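Local coordinates for protein HpcE (Thermus thermophilus, PDB 1WZO) that probably isomerises 2-hydroxyhepta-2,4-diene-1,7-dioate in the breakdown of homoprotocatechuate, as a member of the fumarylacetoacetate hydrolase family, at residues Leu78-Gly90 with Gly234-Pro246. Residues are numbered along the deposited sequence; the frame is centred on the assembly and turned at random.
Sequences LLPHKGVVLYPKG and GLGALENPIEEEP. With GOL (glycerol), chain H.
Lys82 NZ meets Glu239 OE2 at 2.7 Å in a salt bridge, approaching from above the carboxylate plane. Beside it the Glu239 backbone is read twice: its N donates to His81 ND1 over 2.9 Å, almost straight (177°) and in the imidazole plane, while its O accepts from Lys82 N. His81 NE2 is hydrogen-bonded to O1 of a glycerol probably left from crystallisation.

Asn240 ties down the type II turn Pro80-Gly83. With CG anti to its carbonyl carbon (chi1 -55°), its ND2 bonds Gly83 O at 2.8 Å and Pro80 O at 3.0 Å, both acceptors lying in the amide plane. Gly83 N reaches Pro80 O from the opposite face of that carbonyl, so the turn's own bond and the Asn240 bond share one oxygen.

Beyond the turn, strands 85-87 and 237-244 run parallel: Val85 N donates to Pro241 O, Glu243 N to Val85 O, and Tyr87 N to Glu243 O at 2.7 Å. Past the strand, Glu245 OE1 takes Lys89 N at 3.0 Å from above its carboxylate plane.

The bridge pairs alternate by face: Val85-Ile242 and Tyr87-Glu244 on one, Leu86-Glu243 on the other. Ile242 CG2 touches Tyr87 CB at 3.7 Å, near the ring edge. Just before the strand, Val84 CG1 lies 3.6 Å from Glu243 CD. The chemistry implies a short strand, outermost within this chain, added to the C-terminal strand of a mixed sheet, its preceding turn held by the Asn240 amide together with the backbone and carboxylate of Glu239; Val84 and Glu243 meet Lys9, and Leu86 meets Arg11, of a second subunit, Glu243 OE1 through a salt bridge.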
loop_
_atom_site.group_PDB
_atom_site.type_symbol
_atom_site.label_atom_id
_atom_site.label_comp_id
_atom_site.label_asym_id
_atom_site.label_seq_id
_atom_site.Cartn_x
_atom_site.Cartn_y
_atom_site.Cartn_z
ATOM N N LEU B 78 -3.231 -6.865 -15.323
ATOM C CA LEU B 78 -2.736 -5.563 -15.777
ATOM C C LEU B 78 -1.387 -5.605 -16.482
ATOM O O LEU B 78 -0.447 -6.281 -16.046
ATOM C CB LEU B 78 -2.678 -4.579 -14.604
ATOM C CG LEU B 78 -4.037 -4.114 -14.067
ATOM C CD1 LEU B 78 -3.861 -3.501 -12.682
ATOM C CD2 LEU B 78 -4.658 -3.104 -15.038
ATOM N N LEU B 79 -1.300 -4.866 -17.584
ATOM C CA LEU B 79 -0.085 -4.800 -18.376
ATOM C C LEU B 79 0.066 -3.385 -18.926
ATOM O O LEU B 79 -0.902 -2.791 -19.387
ATOM C CB LEU B 79 -0.168 -5.794 -19.537
ATOM C CG LEU B 79 1.099 -5.976 -20.377
ATOM C CD1 LEU B 79 2.149 -6.761 -19.583
ATOM C CD2 LEU B 79 0.741 -6.724 -21.670
ATOM N N PRO B 80 1.284 -2.830 -18.889
ATOM C CA PRO B 80 1.471 -1.475 -19.405
ATOM C C PRO B 80 1.606 -1.409 -20.920
ATOM O O PRO B 80 1.799 -2.427 -21.596
ATOM C CB PRO B 80 2.753 -1.028 -18.716
ATOM C CG PRO B 80 3.555 -2.293 -18.729
ATOM C CD PRO B 80 2.531 -3.334 -18.284
ATOM N N HIS B 81 1.503 -0.190 -21.434
ATOM C CA HIS B 81 1.665 0.089 -22.851
ATOM C C HIS B 81 3.034 -0.489 -23.214
ATOM O O HIS B 81 3.993 -0.330 -22.457
ATOM C CB HIS B 81 1.636 1.612 -23.049
ATOM C CG HIS B 81 1.961 2.066 -24.439
ATOM N ND1 HIS B 81 1.310 1.587 -25.555
ATOM C CD2 HIS B 81 2.841 2.996 -24.887
ATOM C CE1 HIS B 81 1.773 2.201 -26.631
ATOM N NE2 HIS B 81 2.703 3.062 -26.253
ATOM N N LYS B 82 3.109 -1.179 -24.348
ATOM C CA LYS B 82 4.349 -1.796 -24.829
ATOM C C LYS B 82 4.672 -3.143 -24.170
ATOM O O LYS B 82 5.586 -3.844 -24.604
ATOM C CB LYS B 82 5.539 -0.845 -24.647
ATOM C CG LYS B 82 5.429 0.464 -25.424
ATOM C CD LYS B 82 5.356 0.217 -26.920
ATOM C CE LYS B 82 5.388 1.529 -27.695
ATOM N NZ LYS B 82 5.273 1.308 -29.166
ATOM N N GLY B 83 3.937 -3.499 -23.120
ATOM C CA GLY B 83 4.170 -4.775 -22.459
ATOM C C GLY B 83 3.768 -5.926 -23.370
ATOM O O GLY B 83 2.968 -5.742 -24.289
ATOM N N VAL B 84 4.309 -7.115 -23.117
ATOM C CA VAL B 84 4.014 -8.287 -23.939
ATOM C C VAL B 84 2.870 -9.151 -23.409
ATOM O O VAL B 84 2.906 -9.623 -22.265
ATOM C CB VAL B 84 5.273 -9.183 -24.088
ATOM C CG1 VAL B 84 4.937 -10.430 -24.894
ATOM C CG2 VAL B 84 6.398 -8.404 -24.759
ATOM N N VAL B 85 1.854 -9.356 -24.240
ATOM C CA VAL B 85 0.720 -10.192 -23.860
ATOM C C VAL B 85 1.104 -11.642 -24.120
ATOM O O VAL B 85 1.641 -11.968 -25.184
ATOM C CB VAL B 85 -0.539 -9.849 -24.688
ATOM C CG1 VAL B 85 -1.631 -10.901 -24.454
ATOM C CG2 VAL B 85 -1.050 -8.464 -24.298
ATOM N N LEU B 86 0.836 -12.512 -23.152
ATOM C CA LEU B 86 1.166 -13.922 -23.296
ATOM C C LEU B 86 -0.031 -14.703 -23.824
ATOM O O LEU B 86 -1.115 -14.693 -23.233
ATOM C CB LEU B 86 1.630 -14.493 -21.948
ATOM C CG LEU B 86 2.859 -13.783 -21.367
ATOM C CD1 LEU B 86 3.132 -14.278 -19.962
ATOM C CD2 LEU B 86 4.060 -14.020 -22.263
ATOM N N TYR B 87 0.176 -15.378 -24.948
ATOM C CA TYR B 87 -0.872 -16.172 -25.578
ATOM C C TYR B 87 -0.949 -17.545 -24.897
ATOM O O TYR B 87 0.053 -18.243 -24.788
ATOM C CB TYR B 87 -0.558 -16.314 -27.071
ATOM C CG TYR B 87 -1.659 -16.934 -27.902
ATOM C CD1 TYR B 87 -1.864 -18.314 -27.909
ATOM C CD2 TYR B 87 -2.484 -16.139 -28.697
ATOM C CE1 TYR B 87 -2.862 -18.887 -28.695
ATOM C CE2 TYR B 87 -3.485 -16.701 -29.489
ATOM C CZ TYR B 87 -3.666 -18.076 -29.483
ATOM O OH TYR B 87 -4.636 -18.642 -30.278
ATOM N N PRO B 88 -2.142 -17.942 -24.421
ATOM C CA PRO B 88 -2.312 -19.237 -23.751
ATOM C C PRO B 88 -1.912 -20.404 -24.640
ATOM O O PRO B 88 -2.432 -20.554 -25.747
ATOM C CB PRO B 88 -3.800 -19.263 -23.417
ATOM C CG PRO B 88 -4.133 -17.814 -23.245
ATOM C CD PRO B 88 -3.404 -17.187 -24.411
ATOM N N LYS B 89 -0.997 -21.228 -24.147
ATOM C CA LYS B 89 -0.518 -22.387 -24.894
ATOM C C LYS B 89 -1.669 -23.265 -25.367
ATOM O O LYS B 89 -2.487 -23.710 -24.563
ATOM C CB LYS B 89 0.419 -23.221 -24.017
ATOM C CG LYS B 89 1.066 -24.399 -24.735
ATOM C CD LYS B 89 2.026 -23.919 -25.816
ATOM C CE LYS B 89 3.073 -22.974 -25.235
ATOM N NZ LYS B 89 3.733 -23.571 -24.042
ATOM N N GLY B 90 -1.733 -23.507 -26.672
ATOM C CA GLY B 90 -2.779 -24.351 -27.223
ATOM C C GLY B 90 -4.129 -23.700 -27.479
ATOM O O GLY B 90 -5.015 -24.326 -28.063
ATOM N N GLY B 234 -8.965 10.911 -28.453
ATOM C CA GLY B 234 -8.362 11.729 -27.416
ATOM C C GLY B 234 -7.560 11.039 -26.323
ATOM O O GLY B 234 -6.980 11.713 -25.472
ATOM N N LEU B 235 -7.498 9.713 -26.337
ATOM C CA LEU B 235 -6.771 8.993 -25.288
ATOM C C LEU B 235 -5.439 8.383 -25.727
ATOM O O LEU B 235 -4.791 7.670 -24.954
ATOM C CB LEU B 235 -7.670 7.897 -24.699
ATOM C CG LEU B 235 -9.081 8.335 -24.274
ATOM C CD1 LEU B 235 -9.819 7.153 -23.649
ATOM C CD2 LEU B 235 -9.002 9.489 -23.287
ATOM N N GLY B 236 -5.029 8.661 -26.961
ATOM C CA GLY B 236 -3.770 8.126 -27.449
ATOM C C GLY B 236 -3.875 6.733 -28.041
ATOM O O GLY B 236 -4.933 6.328 -28.526
ATOM N N ALA B 237 -2.772 5.992 -27.995
ATOM C CA ALA B 237 -2.737 4.645 -28.541
ATOM C C ALA B 237 -2.016 3.678 -27.601
ATOM O O ALA B 237 -0.909 3.958 -27.128
ATOM C CB ALA B 237 -2.055 4.653 -29.918
ATOM N N LEU B 238 -2.664 2.548 -27.334
ATOM C CA LEU B 238 -2.126 1.511 -26.457
ATOM C C LEU B 238 -1.680 0.369 -27.356
ATOM O O LEU B 238 -2.496 -0.245 -28.042
ATOM C CB LEU B 238 -3.213 1.031 -25.490
ATOM C CG LEU B 238 -2.923 -0.130 -24.531
ATOM C CD1 LEU B 238 -1.831 0.257 -23.540
ATOM C CD2 LEU B 238 -4.219 -0.481 -23.782
ATOM N N GLU B 239 -0.384 0.081 -27.345
ATOM C CA GLU B 239 0.164 -0.960 -28.197
ATOM C C GLU B 239 0.846 -2.110 -27.464
ATOM O O GLU B 239 1.693 -1.893 -26.591
ATOM C CB GLU B 239 1.143 -0.328 -29.183
ATOM C CG GLU B 239 1.895 -1.318 -30.042
ATOM C CD GLU B 239 2.874 -0.630 -30.964
ATOM O OE1 GLU B 239 2.435 -0.111 -32.011
ATOM O OE2 GLU B 239 4.077 -0.598 -30.631
ATOM N N ASN B 240 0.477 -3.333 -27.836
ATOM C CA ASN B 240 1.062 -4.517 -27.220
ATOM C C ASN B 240 1.246 -5.686 -28.170
ATOM O O ASN B 240 0.324 -6.072 -28.896
ATOM C CB ASN B 240 0.213 -5.016 -26.042
ATOM C CG ASN B 240 -0.034 -3.956 -25.004
ATOM O OD1 ASN B 240 -1.002 -3.207 -25.088
ATOM N ND2 ASN B 240 0.848 -3.878 -24.018
ATOM N N PRO B 241 2.455 -6.256 -28.190
ATOM C CA PRO B 241 2.721 -7.399 -29.057
ATOM C C PRO B 241 2.316 -8.651 -28.274
ATOM O O PRO B 241 2.136 -8.591 -27.051
ATOM C CB PRO B 241 4.222 -7.309 -29.297
ATOM C CG PRO B 241 4.732 -6.734 -28.013
ATOM C CD PRO B 241 3.710 -5.670 -27.681
ATOM N N ILE B 242 2.167 -9.766 -28.976
ATOM C CA ILE B 242 1.778 -11.029 -28.358
ATOM C C ILE B 242 2.860 -12.083 -28.571
ATOM O O ILE B 242 3.417 -12.200 -29.663
ATOM C CB ILE B 242 0.479 -11.563 -28.975
ATOM C CG1 ILE B 242 -0.616 -10.503 -28.876
ATOM C CG2 ILE B 242 0.066 -12.851 -28.278
ATOM C CD1 ILE B 242 -1.878 -10.872 -29.617
ATOM N N GLU B 243 3.155 -12.839 -27.519
ATOM C CA GLU B 243 4.156 -13.900 -27.570
ATOM C C GLU B 243 3.544 -15.143 -26.937
ATOM O O GLU B 243 2.619 -15.044 -26.130
ATOM C CB GLU B 243 5.412 -13.505 -26.782
ATOM C CG GLU B 243 6.388 -12.590 -27.497
ATOM C CD GLU B 243 7.565 -12.215 -26.614
ATOM O OE1 GLU B 243 7.855 -12.974 -25.664
ATOM O OE2 GLU B 243 8.212 -11.172 -26.867
ATOM N N GLU B 244 4.054 -16.311 -27.304
ATOM C CA GLU B 244 3.549 -17.551 -26.736
ATOM C C GLU B 244 4.154 -17.752 -25.356
ATOM O O GLU B 244 5.254 -17.271 -25.076
ATOM C CB GLU B 244 3.911 -18.737 -27.623
ATOM C CG GLU B 244 3.280 -18.694 -28.994
ATOM C CD GLU B 244 2.753 -20.044 -29.418
ATOM O OE1 GLU B 244 1.838 -20.559 -28.736
ATOM O OE2 GLU B 244 3.254 -20.590 -30.424
ATOM N N GLU B 245 3.434 -18.456 -24.490
ATOM C CA GLU B 245 3.927 -18.712 -23.147
ATOM C C GLU B 245 5.182 -19.563 -23.251
ATOM O O GLU B 245 5.385 -20.265 -24.245
ATOM C CB GLU B 245 2.870 -19.446 -22.321
ATOM C CG GLU B 245 1.539 -18.728 -22.266
ATOM C CD GLU B 245 0.532 -19.417 -21.365
ATOM O OE1 GLU B 245 0.291 -20.633 -21.546
ATOM O OE2 GLU B 245 -0.024 -18.733 -20.480
ATOM N N PRO B 246 6.047 -19.509 -22.228
ATOM C CA PRO B 246 7.284 -20.293 -22.234
ATOM C C PRO B 246 7.024 -21.778 -22.465
ATOM O O PRO B 246 7.685 -22.353 -23.355
ATOM C CB PRO B 246 7.884 -20.000 -20.858
ATOM C CG PRO B 246 6.681 -19.703 -20.012
ATOM C CD PRO B 246 5.865 -18.833 -20.932
ATOM O OXT PRO B 246 6.163 -22.345 -21.756
HETATM C C1 GOL H . 3.241 6.549 -27.015
HETATM O O1 GOL H . 4.106 5.530 -27.489
HETATM C C2 GOL H . 1.946 6.610 -27.831
HETATM O O2 GOL H . 1.269 5.351 -27.793
HETATM C C3 GOL H . 1.035 7.704 -27.279
HETATM O O3 GOL H . -0.178 7.777 -28.007
HETATM O O HOH W 1 1.462 -19.984 -26.176
HETATM O O HOH W 2 -0.063 -22.444 -28.414
#